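Local coordinates for glycoside hydrolase family protein (PDB 6Q2F) that probably hydrolyses alpha-L-rhamnosides, releasing terminal L-rhamnose from glycosides, at residues K151-W155 with T176-Q181; L447-T451 with G461-D465; G889-F894 with Y906-Q911; I917-V923 with G948-L954; F996-A1002 with G1021-S1026. All coordinates share one frame; numbering follows the deposited sequence.

Interaction 1: residues K151-W155 with T176-Q181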
# COMPACT_ATOMS: atom_id res chain seq x y z
N LYS A 151 -14.41 -16.39 -8.14
CA LYS A 151 -14.97 -17.69 -7.81
C LYS A 151 -14.37 -18.25 -6.53
O LYS A 151 -13.16 -18.10 -6.28
CB LYS A 151 -14.73 -18.70 -8.92
CG LYS A 151 -15.35 -18.34 -10.25
CD LYS A 151 -14.74 -19.22 -11.33
CE LYS A 151 -15.11 -18.74 -12.71
NZ LYS A 151 -14.35 -17.51 -13.05
N LYS A 152 -15.19 -18.96 -5.76
CA LYS A 152 -14.75 -19.69 -4.59
C LYS A 152 -15.15 -21.15 -4.74
O LYS A 152 -16.21 -21.47 -5.30
CB LYS A 152 -15.39 -19.15 -3.30
CG LYS A 152 -16.93 -19.17 -3.40
CD LYS A 152 -17.60 -19.11 -2.08
CE LYS A 152 -19.08 -19.38 -2.23
NZ LYS A 152 -19.77 -18.41 -3.11
N LEU A 153 -14.32 -22.04 -4.20
CA LEU A 153 -14.62 -23.46 -4.22
C LEU A 153 -15.76 -23.78 -3.25
O LEU A 153 -15.82 -23.24 -2.14
CB LEU A 153 -13.35 -24.25 -3.85
CG LEU A 153 -13.27 -25.76 -4.14
CD1 LEU A 153 -13.22 -26.03 -5.64
CD2 LEU A 153 -12.05 -26.37 -3.44
N VAL A 154 -16.68 -24.66 -3.67
CA VAL A 154 -17.79 -25.14 -2.85
C VAL A 154 -17.92 -26.63 -3.08
O VAL A 154 -17.38 -27.18 -4.05
CB VAL A 154 -19.13 -24.43 -3.15
CG1 VAL A 154 -19.14 -22.98 -2.64
CG2 VAL A 154 -19.40 -24.48 -4.63
N TRP A 155 -18.67 -27.30 -2.21
CA TRP A 155 -18.71 -28.76 -2.31
C TRP A 155 -19.92 -29.31 -1.60
O TRP A 155 -20.45 -28.70 -0.67
CB TRP A 155 -17.44 -29.40 -1.73
CG TRP A 155 -17.20 -29.01 -0.32
CD1 TRP A 155 -17.62 -29.67 0.80
CD2 TRP A 155 -16.48 -27.86 0.14
NE1 TRP A 155 -17.22 -28.99 1.93
CE2 TRP A 155 -16.50 -27.88 1.54
CE3 TRP A 155 -15.81 -26.83 -0.51
CZ2 TRP A 155 -15.88 -26.89 2.32
CZ3 TRP A 155 -15.19 -25.83 0.27
CH2 TRP A 155 -15.25 -25.88 1.67
N THR A 176 -24.86 -20.43 -4.04
CA THR A 176 -25.07 -19.11 -3.45
C THR A 176 -23.88 -18.18 -3.72
O THR A 176 -22.73 -18.55 -3.51
CB THR A 176 -25.25 -19.22 -1.94
OG1 THR A 176 -26.08 -20.33 -1.64
CG2 THR A 176 -25.86 -17.94 -1.39
N THR A 177 -24.19 -16.96 -4.16
CA THR A 177 -23.18 -15.92 -4.21
C THR A 177 -22.81 -15.47 -2.79
O THR A 177 -23.69 -15.21 -1.97
CB THR A 177 -23.71 -14.75 -5.04
OG1 THR A 177 -23.84 -15.18 -6.40
CG2 THR A 177 -22.76 -13.57 -4.97
N GLY A 178 -21.52 -15.41 -2.50
CA GLY A 178 -21.08 -15.16 -1.14
C GLY A 178 -19.69 -15.72 -0.91
O GLY A 178 -19.03 -16.16 -1.85
N PRO A 179 -19.22 -15.70 0.35
CA PRO A 179 -17.80 -15.99 0.61
C PRO A 179 -17.48 -17.46 0.84
O PRO A 179 -16.31 -17.85 0.75
CB PRO A 179 -17.52 -15.16 1.88
CG PRO A 179 -18.84 -15.16 2.60
CD PRO A 179 -19.89 -15.09 1.51
N PHE A 180 -18.45 -18.25 1.25
CA PHE A 180 -18.19 -19.63 1.56
C PHE A 180 -19.44 -20.48 1.58
O PHE A 180 -20.39 -20.13 2.22
CB PHE A 180 -17.55 -19.64 2.91
CG PHE A 180 -17.23 -20.98 3.43
CD1 PHE A 180 -18.16 -21.69 4.14
CD2 PHE A 180 -15.99 -21.51 3.25
CE1 PHE A 180 -17.86 -22.91 4.63
CE2 PHE A 180 -15.68 -22.75 3.73
CZ PHE A 180 -16.62 -23.45 4.43
N GLN A 181 -19.42 -21.60 0.88
CA GLN A 181 -20.55 -22.51 0.85
C GLN A 181 -21.87 -21.81 0.63
O GLN A 181 -22.11 -21.22 -0.38
CB GLN A 181 -20.55 -23.49 2.03
CG GLN A 181 -19.42 -24.49 2.03
CD GLN A 181 -19.58 -25.57 1.00
OE1 GLN A 181 -19.74 -25.30 -0.14
NE2 GLN A 181 -19.58 -26.79 1.43
O HOH W 1 -17.03 -22.65 0.24
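K152 reaches from its strand into the loop 176-181, where its amine meets two carbonyls. From CB the chain sets out with CG between the backbone N and the carbonyl carbon (chi1 56°), which turns it to the loop; CG is still 4.0 Å from G178 O. CD lies near both G178 O and P179 O, 3.4 Å from the latter. CE continues past the backbone of F180, and the bend at chi4 then swings NZ onto the loop carbonyls. NZ donates to G178 O at 2.7 Å, coming from above that carbonyl's plane, and to T176 O at 3.0 Å, here within the plane; S446 OG is a further partner. With an alanine here, the carbonyls of T176 and G178 would probably lose their shared donor and the loop be freer to shift. The strand, 151-160, is an outermost one of a four-stranded antiparallel sheet, paired with 436-447, and the loop meets it largely through side chains. Q181 mimics a backbone partner: its OE1 accepts from W155 N at 3.1 Å while its NE2 donates to W155 O at 3.0 Å. This two-point grip lays NE2 over one face of the W155 indole, the ring and amide planes being 31° apart. A water joins L153 O to Q181 N, and the far rim of the indole meets F180 with CH2 3.8 Å from CE2.

Interaction 2: residues L447-T451 with G461-D465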
# COMPACT_ATOMS: atom_id res chain seq x y z
N LEU A 447 -19.94 -17.85 -7.11
CA LEU A 447 -19.43 -16.48 -7.16
C LEU A 447 -19.23 -15.88 -5.77
O LEU A 447 -19.97 -16.16 -4.82
CB LEU A 447 -20.40 -15.60 -7.95
CG LEU A 447 -20.58 -16.04 -9.40
CD1 LEU A 447 -21.35 -14.99 -10.16
CD2 LEU A 447 -19.20 -16.31 -10.06
N LEU A 448 -18.19 -15.05 -5.66
CA LEU A 448 -18.05 -14.15 -4.51
C LEU A 448 -19.09 -13.03 -4.56
O LEU A 448 -19.59 -12.59 -3.52
CB LEU A 448 -16.66 -13.52 -4.49
CG LEU A 448 -15.66 -13.97 -3.44
CD1 LEU A 448 -15.37 -15.44 -3.64
CD2 LEU A 448 -14.37 -13.13 -3.59
N GLY A 449 -19.38 -12.52 -5.76
CA GLY A 449 -20.28 -11.41 -5.95
C GLY A 449 -19.67 -10.04 -5.81
O GLY A 449 -20.40 -9.05 -5.97
N THR A 450 -18.37 -9.93 -5.53
CA THR A 450 -17.83 -8.60 -5.32
C THR A 450 -17.77 -7.81 -6.63
O THR A 450 -17.69 -8.37 -7.73
CB THR A 450 -16.43 -8.65 -4.68
OG1 THR A 450 -15.60 -9.53 -5.44
CG2 THR A 450 -16.55 -9.16 -3.25
N THR A 451 -17.72 -6.50 -6.47
CA THR A 451 -18.13 -5.53 -7.46
C THR A 451 -17.08 -4.41 -7.49
O THR A 451 -16.34 -4.22 -6.52
CB THR A 451 -19.53 -5.06 -7.03
OG1 THR A 451 -19.54 -4.48 -5.71
CG2 THR A 451 -20.53 -6.11 -7.21
N GLY A 461 -20.62 -3.86 -11.55
CA GLY A 461 -20.81 -5.27 -11.82
C GLY A 461 -19.62 -6.06 -11.32
O GLY A 461 -18.72 -5.52 -10.68
N LEU A 462 -19.62 -7.34 -11.65
CA LEU A 462 -18.66 -8.26 -11.04
C LEU A 462 -17.22 -7.85 -11.31
O LEU A 462 -16.85 -7.49 -12.43
CB LEU A 462 -18.90 -9.67 -11.58
CG LEU A 462 -20.28 -10.23 -11.22
CD1 LEU A 462 -20.50 -11.56 -11.95
CD2 LEU A 462 -20.37 -10.42 -9.71
N GLU A 463 -16.40 -7.90 -10.25
CA GLU A 463 -14.96 -7.96 -10.43
C GLU A 463 -14.61 -9.18 -11.27
O GLU A 463 -15.05 -10.29 -10.99
CB GLU A 463 -14.28 -8.01 -9.06
CG GLU A 463 -14.38 -6.68 -8.27
CD GLU A 463 -13.41 -5.63 -8.79
OE1 GLU A 463 -12.48 -6.00 -9.55
OE2 GLU A 463 -13.56 -4.43 -8.45
N VAL A 464 -13.81 -8.97 -12.32
CA VAL A 464 -13.42 -10.08 -13.18
C VAL A 464 -12.51 -11.04 -12.40
O VAL A 464 -11.76 -10.64 -11.50
CB VAL A 464 -12.71 -9.58 -14.46
CG1 VAL A 464 -11.31 -9.01 -14.13
CG2 VAL A 464 -12.56 -10.72 -15.48
N ASP A 465 -12.61 -12.32 -12.74
CA ASP A 465 -11.79 -13.37 -12.13
C ASP A 465 -10.31 -13.04 -12.30
O ASP A 465 -9.78 -13.10 -13.41
CB ASP A 465 -12.16 -14.72 -12.78
CG ASP A 465 -11.29 -15.88 -12.27
OD1 ASP A 465 -10.30 -15.62 -11.55
OD2 ASP A 465 -11.62 -17.04 -12.59
O HOH W 2 -16.63 -10.73 -8.75
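L447 and L462 meet at their methyl ends at about a right angle, CD1 of L447 being 4.0 Å from CD1 of L462. The other branch of L462 points elsewhere: its CD2 rests 3.9 Å from G449 CA, where the backbone turns through a positive phi of 85° that suits glycine. T450 and E463 are set aslant, with T450 OG1 beside the CB of E463 and its hydroxyl hydrogen-bonded to V507 O. In E463, CG stands beside the backbone N (chi1 -70°), which puts it 3.6 Å from T451 O; the bend at chi2 then carries the carboxylate on past that peptide. The carboxylate is not bonded to T451 O, since both are acceptors; it is satisfied by the K466 ammonium and by the backbone N-H groups of E138 and T139. The backbones touch at one bridge, T451 with L462. Next to it E463 N donates to T450 O at 2.9 Å, nearly straight at 164°. T450 O also accepts from a water at 2.8 Å, and the same water donates to E463 O, linking the two segments a second time. L462 CA adds a CA-H...O contact to T450 O, and T451 CA a similar one to G461 O at 3.3 Å. Both segments belong to the connection from strand 436-447, which ends at L447, to helix 469-487, where V464 touches A471, V472 and Y475.

Interaction 3: residues G889-F894 with Y906-Q911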
# COMPACT_ATOMS: atom_id res chain seq x y z
N GLY A 889 19.49 8.56 18.65
CA GLY A 889 18.13 8.49 18.13
C GLY A 889 17.83 9.43 16.99
O GLY A 889 16.73 9.34 16.41
N VAL A 890 18.74 10.34 16.64
CA VAL A 890 18.51 11.20 15.49
C VAL A 890 18.59 10.35 14.23
O VAL A 890 19.57 9.64 14.01
CB VAL A 890 19.50 12.37 15.45
CG1 VAL A 890 19.54 13.01 14.06
CG2 VAL A 890 19.14 13.42 16.50
N LYS A 891 17.54 10.40 13.42
CA LYS A 891 17.52 9.67 12.17
C LYS A 891 17.77 10.66 11.05
O LYS A 891 17.13 11.72 10.99
CB LYS A 891 16.18 8.97 11.94
CG LYS A 891 15.62 8.23 13.14
CD LYS A 891 16.51 7.09 13.56
CE LYS A 891 16.04 6.51 14.89
NZ LYS A 891 17.10 5.70 15.56
N ILE A 892 18.70 10.32 10.17
CA ILE A 892 18.89 11.05 8.92
C ILE A 892 18.96 10.01 7.81
O ILE A 892 20.06 9.71 7.32
CB ILE A 892 20.15 11.93 8.98
CG1 ILE A 892 20.06 12.92 10.14
CG2 ILE A 892 20.33 12.71 7.68
CD1 ILE A 892 21.27 13.81 10.29
N PRO A 893 17.83 9.43 7.40
CA PRO A 893 17.87 8.40 6.35
C PRO A 893 18.31 9.03 5.04
O PRO A 893 18.35 10.25 4.89
CB PRO A 893 16.42 7.89 6.29
CG PRO A 893 15.60 9.10 6.73
CD PRO A 893 16.45 9.82 7.76
N PHE A 894 18.63 8.19 4.06
CA PHE A 894 19.24 8.74 2.86
C PHE A 894 18.87 7.90 1.65
O PHE A 894 18.58 6.70 1.75
CB PHE A 894 20.77 8.78 2.98
CG PHE A 894 21.41 7.42 2.84
CD1 PHE A 894 21.39 6.52 3.88
CD2 PHE A 894 22.04 7.05 1.65
CE1 PHE A 894 22.01 5.28 3.76
CE2 PHE A 894 22.65 5.82 1.53
CZ PHE A 894 22.64 4.93 2.58
N TYR A 906 20.60 12.06 -1.07
CA TYR A 906 19.45 12.77 -0.54
C TYR A 906 19.38 12.49 0.94
O TYR A 906 19.35 11.32 1.33
CB TYR A 906 18.16 12.31 -1.23
CG TYR A 906 16.90 13.01 -0.77
CD1 TYR A 906 16.74 14.38 -0.92
CD2 TYR A 906 15.86 12.29 -0.22
CE1 TYR A 906 15.56 15.02 -0.52
CE2 TYR A 906 14.69 12.91 0.18
CZ TYR A 906 14.54 14.26 0.02
OH TYR A 906 13.34 14.85 0.42
N LEU A 907 19.34 13.55 1.76
CA LEU A 907 19.31 13.45 3.21
C LEU A 907 18.08 14.15 3.76
O LEU A 907 17.71 15.24 3.29
CB LEU A 907 20.56 14.09 3.84
CG LEU A 907 21.96 13.74 3.33
CD1 LEU A 907 23.02 14.36 4.24
CD2 LEU A 907 22.14 12.24 3.27
N VAL A 908 17.45 13.57 4.79
CA VAL A 908 16.33 14.21 5.47
C VAL A 908 16.56 14.15 6.97
O VAL A 908 16.65 13.05 7.54
CB VAL A 908 14.99 13.56 5.13
CG1 VAL A 908 13.85 14.36 5.82
CG2 VAL A 908 14.81 13.50 3.63
N ASN A 909 16.63 15.31 7.61
CA ASN A 909 16.68 15.39 9.06
C ASN A 909 15.27 15.21 9.59
O ASN A 909 14.48 16.16 9.65
CB ASN A 909 17.29 16.71 9.52
CG ASN A 909 17.07 16.96 11.00
OD1 ASN A 909 17.03 16.03 11.79
ND2 ASN A 909 16.94 18.23 11.38
N GLN A 910 14.94 13.99 10.00
CA GLN A 910 13.60 13.69 10.48
C GLN A 910 13.39 14.11 11.93
O GLN A 910 12.92 13.32 12.75
CB GLN A 910 13.30 12.21 10.35
CG GLN A 910 13.22 11.75 8.92
CD GLN A 910 12.91 10.27 8.82
OE1 GLN A 910 13.10 9.51 9.77
NE2 GLN A 910 12.38 9.87 7.68
N GLN A 911 13.75 15.34 12.24
CA GLN A 911 13.57 15.84 13.58
C GLN A 911 13.26 17.31 13.57
O GLN A 911 13.74 18.02 12.72
CB GLN A 911 14.82 15.60 14.40
CG GLN A 911 14.96 14.20 14.95
CD GLN A 911 15.66 13.24 14.02
OE1 GLN A 911 16.27 13.64 13.06
NE2 GLN A 911 15.55 11.98 14.31
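K891 O accepts a weak hydrogen bond from Q910 N at 3.3 Å, and a second weak one runs from V908 N to P893 O at 3.4 Å. Both belong to the open end of the beta hairpin made by strands 894-899 and 902-908, where the antiparallel pairing loosens into loop: F894 and L907 still form a regular non-hydrogen-bonded pair, whereas before F894 the segments draw apart and the two remaining backbone bonds are weak. P893 brings no N-H, and V908 O is met by carbon instead, I892 CA giving a CA-H...O contact at 3.3 Å and P893 CD lying at 3.2 Å. Q910 is the centre of an inverse gamma turn, and its chain, extended beyond CG (chi2 -180°), passes aslant over the proline, with NE2 3.4 Å from P893 CG. P893 and Q910 also touch helix 657-670, through V669 and L666 respectively. The modelled orientation of the Q911 amide is doubtful, so no bond is inferred from it. Apolar contacts lie to the side of I892 and L907: I892 packs also on L956, and its CG2 is 4.1 Å from L907 CB. Further along, L907 CD2 closes on F894 CB at 3.7 Å.

Interaction 4: residues I917-V923 with G948-L954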
# COMPACT_ATOMS: atom_id res chain seq x y z
N ILE A 917 26.08 18.22 11.84
CA ILE A 917 26.72 16.92 11.78
C ILE A 917 27.99 17.00 10.94
O ILE A 917 28.24 17.98 10.23
CB ILE A 917 25.79 15.84 11.20
CG1 ILE A 917 25.45 16.16 9.75
CG2 ILE A 917 24.53 15.71 12.04
CD1 ILE A 917 24.58 15.08 9.05
N GLU A 918 28.79 15.95 11.03
CA GLU A 918 29.82 15.66 10.03
C GLU A 918 29.32 14.45 9.25
O GLU A 918 29.14 13.37 9.82
CB GLU A 918 31.18 15.39 10.67
CG GLU A 918 31.85 16.64 11.28
CD GLU A 918 33.32 16.78 10.89
OE1 GLU A 918 34.11 15.84 11.15
OE2 GLU A 918 33.67 17.82 10.31
N ALA A 919 29.07 14.65 7.96
CA ALA A 919 28.45 13.63 7.12
C ALA A 919 29.54 12.92 6.32
O ALA A 919 30.39 13.57 5.72
CB ALA A 919 27.43 14.25 6.17
N HIS A 920 29.50 11.58 6.35
CA HIS A 920 30.50 10.71 5.70
C HIS A 920 29.85 10.01 4.52
O HIS A 920 28.89 9.27 4.69
CB HIS A 920 31.04 9.66 6.67
CG HIS A 920 31.81 10.22 7.82
ND1 HIS A 920 33.13 9.89 8.08
CD2 HIS A 920 31.46 11.11 8.78
CE1 HIS A 920 33.55 10.55 9.14
NE2 HIS A 920 32.55 11.29 9.60
N PHE A 921 30.40 10.24 3.33
CA PHE A 921 29.89 9.63 2.11
C PHE A 921 30.97 8.73 1.52
O PHE A 921 32.15 9.11 1.50
CB PHE A 921 29.46 10.69 1.09
CG PHE A 921 28.50 11.70 1.63
CD1 PHE A 921 28.96 12.79 2.34
CD2 PHE A 921 27.13 11.56 1.43
CE1 PHE A 921 28.08 13.73 2.84
CE2 PHE A 921 26.25 12.49 1.92
CZ PHE A 921 26.72 13.57 2.64
N ARG A 922 30.56 7.54 1.07
CA ARG A 922 31.48 6.61 0.44
C ARG A 922 31.69 7.04 -1.01
O ARG A 922 31.19 6.44 -1.97
CB ARG A 922 30.95 5.18 0.53
CG ARG A 922 31.92 4.10 0.02
CD ARG A 922 31.26 2.72 0.08
NE ARG A 922 30.08 2.64 -0.79
CZ ARG A 922 29.04 1.85 -0.57
NH1 ARG A 922 28.99 1.08 0.51
NH2 ARG A 922 28.03 1.84 -1.42
N VAL A 923 32.43 8.14 -1.17
CA VAL A 923 32.72 8.67 -2.50
C VAL A 923 34.00 9.49 -2.39
O VAL A 923 34.36 9.97 -1.31
CB VAL A 923 31.57 9.53 -3.08
CG1 VAL A 923 31.31 10.74 -2.18
CG2 VAL A 923 31.88 10.01 -4.50
N GLY A 948 39.05 6.93 1.39
CA GLY A 948 37.91 6.29 0.75
C GLY A 948 36.58 6.94 1.01
O GLY A 948 35.55 6.41 0.58
N GLU A 949 36.55 8.08 1.70
CA GLU A 949 35.30 8.76 2.00
C GLU A 949 35.48 10.26 1.87
O GLU A 949 36.60 10.78 1.88
CB GLU A 949 34.81 8.43 3.41
CG GLU A 949 35.78 8.98 4.46
CD GLU A 949 35.29 8.87 5.88
OE1 GLU A 949 34.15 8.41 6.08
OE2 GLU A 949 36.06 9.25 6.79
N THR A 950 34.36 10.97 1.76
CA THR A 950 34.33 12.42 1.81
C THR A 950 33.56 12.80 3.07
O THR A 950 32.48 12.27 3.33
CB THR A 950 33.66 13.00 0.57
OG1 THR A 950 34.41 12.62 -0.59
CG2 THR A 950 33.60 14.55 0.64
N VAL A 951 34.12 13.71 3.84
CA VAL A 951 33.50 14.18 5.06
C VAL A 951 33.04 15.61 4.84
O VAL A 951 33.80 16.45 4.42
CB VAL A 951 34.42 14.10 6.26
CG1 VAL A 951 33.67 14.36 7.53
CG2 VAL A 951 35.06 12.74 6.34
N VAL A 952 31.78 15.87 5.10
CA VAL A 952 31.23 17.18 4.87
C VAL A 952 30.54 17.70 6.09
O VAL A 952 29.69 17.04 6.60
CB VAL A 952 30.21 17.13 3.75
CG1 VAL A 952 29.65 18.49 3.44
CG2 VAL A 952 30.82 16.52 2.52
N PRO A 953 30.88 18.88 6.57
CA PRO A 953 30.16 19.39 7.72
C PRO A 953 28.82 19.94 7.23
O PRO A 953 28.80 20.72 6.33
CB PRO A 953 31.05 20.50 8.24
CG PRO A 953 31.85 20.90 7.08
CD PRO A 953 32.05 19.69 6.24
N LEU A 954 27.74 19.52 7.83
CA LEU A 954 26.41 19.93 7.39
C LEU A 954 25.64 20.53 8.55
O LEU A 954 25.67 20.00 9.66
CB LEU A 954 25.60 18.76 6.82
CG LEU A 954 25.99 18.21 5.45
CD1 LEU A 954 25.02 17.11 5.10
CD2 LEU A 954 25.95 19.31 4.40
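H920 and E949 are brought together by two torsions: the histidine CG stands beside its backbone N (chi1 -65°), while the glutamate CG lies between N and carbonyl carbon and the chain then runs extended to its carboxylate. H920 ND1 donates to E949 OE1 at 2.7 Å. The oxygen lies in the imidazole plane, yet the ring meets the carboxylate from above, 37° out of its plane. This bond should fix the ring's rotation, and V951 CG2 sits over one ring face, 4.1 Å from the centroid, as a CH-pi contact. At the strand end T950 OG1 donates across the pair to V923 O at 2.7 Å, just past the inverse gamma turn centred on R922. On the opposite face, carrying I917, A919, F921, T950, V952 and L954, the groups are buried and mostly apolar: L954 CD1 is 3.9 Å from A919 CB, and F921 CE1 meets V952 CG2 at 3.9 Å. Three hydrogen-bonded pairs, I917-L954, A919-V952 and F921-T950, each have both backbone bonds, A919 N to V952 O being 2.8 Å at 172°. Such alternation of doubly bonded pairs with non-hydrogen-bonded ones defines a regular antiparallel ladder, here strand 915-921 with 949-956 inside a larger antiparallel sheet.

Interaction 5: residues F996-A1002 with G1021-S1026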
# COMPACT_ATOMS: atom_id res chain seq x y z
N PHE A 996 -6.30 43.14 1.42
CA PHE A 996 -6.89 41.81 1.50
C PHE A 996 -7.56 41.43 0.19
O PHE A 996 -8.28 42.24 -0.41
CB PHE A 996 -7.88 41.72 2.65
CG PHE A 996 -7.25 41.81 4.00
CD1 PHE A 996 -6.72 40.67 4.58
CD2 PHE A 996 -7.19 43.01 4.68
CE1 PHE A 996 -6.13 40.73 5.83
CE2 PHE A 996 -6.59 43.08 5.95
CZ PHE A 996 -6.07 41.93 6.52
N GLN A 997 -7.30 40.21 -0.25
CA GLN A 997 -8.02 39.61 -1.37
C GLN A 997 -9.52 39.86 -1.27
O GLN A 997 -10.14 39.65 -0.22
CB GLN A 997 -7.76 38.11 -1.40
CG GLN A 997 -8.26 37.47 -2.64
CD GLN A 997 -7.70 36.04 -2.80
OE1 GLN A 997 -7.19 35.44 -1.86
NE2 GLN A 997 -7.82 35.51 -4.01
N ALA A 998 -10.11 40.31 -2.38
CA ALA A 998 -11.50 40.73 -2.39
C ALA A 998 -12.43 39.53 -2.25
O ALA A 998 -12.06 38.39 -2.54
CB ALA A 998 -11.81 41.51 -3.67
N ASP A 999 -13.65 39.81 -1.78
CA ASP A 999 -14.71 38.81 -1.65
C ASP A 999 -14.28 37.68 -0.72
O ASP A 999 -14.58 36.51 -0.94
CB ASP A 999 -15.12 38.28 -3.02
CG ASP A 999 -15.67 39.39 -3.90
OD1 ASP A 999 -16.53 40.16 -3.41
OD2 ASP A 999 -15.21 39.54 -5.05
N ARG A 1000 -13.58 38.05 0.35
CA ARG A 1000 -13.14 37.09 1.35
C ARG A 1000 -13.56 37.52 2.74
O ARG A 1000 -13.02 37.01 3.73
CB ARG A 1000 -11.62 36.89 1.28
CG ARG A 1000 -11.19 36.13 0.03
CD ARG A 1000 -11.83 34.76 -0.02
NE ARG A 1000 -11.71 34.17 -1.35
CZ ARG A 1000 -10.68 33.43 -1.75
NH1 ARG A 1000 -9.69 33.17 -0.91
NH2 ARG A 1000 -10.65 32.93 -2.98
N GLY A 1001 -14.51 38.45 2.84
CA GLY A 1001 -14.99 38.90 4.13
C GLY A 1001 -14.10 39.91 4.83
O GLY A 1001 -14.44 40.33 5.93
N ALA A 1002 -13.00 40.31 4.24
CA ALA A 1002 -12.12 41.28 4.87
C ALA A 1002 -12.30 42.66 4.25
O ALA A 1002 -12.73 42.78 3.10
CB ALA A 1002 -10.66 40.84 4.74
N GLY A 1021 -13.61 40.41 10.22
CA GLY A 1021 -13.26 40.19 8.83
C GLY A 1021 -11.77 39.98 8.61
O GLY A 1021 -11.38 39.31 7.65
N VAL A 1022 -10.94 40.55 9.49
CA VAL A 1022 -9.50 40.28 9.46
C VAL A 1022 -9.19 39.00 10.23
O VAL A 1022 -8.43 38.14 9.75
CB VAL A 1022 -8.72 41.48 10.02
CG1 VAL A 1022 -7.25 41.14 10.18
CG2 VAL A 1022 -8.88 42.71 9.12
N LYS A 1023 -9.79 38.85 11.41
CA LYS A 1023 -9.55 37.69 12.26
C LYS A 1023 -9.75 36.38 11.50
O LYS A 1023 -8.93 35.46 11.60
CB LYS A 1023 -10.49 37.76 13.47
CG LYS A 1023 -10.49 36.56 14.42
CD LYS A 1023 -11.41 36.85 15.61
CE LYS A 1023 -11.48 35.67 16.58
NZ LYS A 1023 -10.14 35.30 17.10
N TYR A 1024 -10.84 36.28 10.75
CA TYR A 1024 -11.22 35.05 10.10
C TYR A 1024 -10.82 35.01 8.63
O TYR A 1024 -11.32 34.17 7.89
CB TYR A 1024 -12.73 34.84 10.25
CG TYR A 1024 -13.17 34.67 11.69
CD1 TYR A 1024 -12.73 33.60 12.45
CD2 TYR A 1024 -14.04 35.58 12.28
CE1 TYR A 1024 -13.14 33.43 13.77
CE2 TYR A 1024 -14.46 35.43 13.61
CZ TYR A 1024 -14.01 34.34 14.33
OH TYR A 1024 -14.41 34.17 15.64
N PHE A 1025 -9.92 35.89 8.21
CA PHE A 1025 -9.57 35.96 6.80
C PHE A 1025 -8.84 34.70 6.35
O PHE A 1025 -7.92 34.22 7.01
CB PHE A 1025 -8.71 37.19 6.52
CG PHE A 1025 -8.16 37.24 5.12
CD1 PHE A 1025 -8.97 37.60 4.06
CD2 PHE A 1025 -6.83 36.92 4.88
CE1 PHE A 1025 -8.46 37.66 2.77
CE2 PHE A 1025 -6.32 36.97 3.59
CZ PHE A 1025 -7.14 37.34 2.54
N SER A 1026 -9.28 34.15 5.21
CA SER A 1026 -8.59 33.10 4.48
C SER A 1026 -8.36 33.60 3.06
O SER A 1026 -9.30 34.02 2.39
CB SER A 1026 -9.41 31.79 4.45
OG SER A 1026 -9.42 31.16 5.73
O HOH W 3 -12.62 37.15 6.51
O HOH W 4 -11.70 34.67 3.57
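A loop between strands 992-996 and 1005-1008 packs here on the end of helix 1020-1023, in a region of two antiparallel sheets, consistent with the galactose-binding-like domain of glycosyl hydrolase family 2. F996 and F1025 make an edge-to-face pair, centroids 4.9 Å apart and planes at 70°. CD1 of F996 points at the middle of the F1025 face, 3.6 Å above its plane. F1025 is placed there by a CG anti to the backbone N (chi1 172°); R1000 CB lies 3.6 Å from its CE1 and A1002 CB 3.7 Å from its CD1. The far end of F996 meets V1022, CZ to CG2 being 3.9 Å. Cutting the F1025 ring back to an alanine is likely to open a gap between F996, R1000 and A1002 and leave the F996 ring freer to turn. The direct polar link is weak: R1000 NH1 to S1026 O, 3.4 Å, in the guanidinium plane. Waters do more, R1000 O accepting from two, one leading to G1021 O and the other to S1026 N. At G1021 a side chain would collide with G1001 O, which already lies 3.1 Å from G1021 CA. Beyond the contact, Q997 OE1 takes the N-H of I1028 at the start of strand 1028-1037, F1025 O accepts from N1096 just after strand 1086-1095, and S1026 OG bonds to T1097 O and to R1101 N of helix 1099-1105.

How the interactions relate
Interactions 1 and 2 adjoin, centres 12 Å apart: K151 forms a salt bridge with D465, and strand 436-447, which pairs with the strand of interaction 1, leads into the loop of interaction 2. Interactions 3 and 4 share one antiparallel sheet, where L907 CD1 packs on L954 CD1 at 3.5 Å. They lie across the chain's centre from the first pair, while interaction 5 touches none of the others. All five are partly buried. Interaction 4 is the regular ladder, backbone-bonded with one buried face; 3 is the frayed open end of a hairpin in the same sheet, held by weak bonds. Loop contacts differ: carbonyls gripped by side chains in 1, one bridge and a water in 2, an aromatic pair in 5.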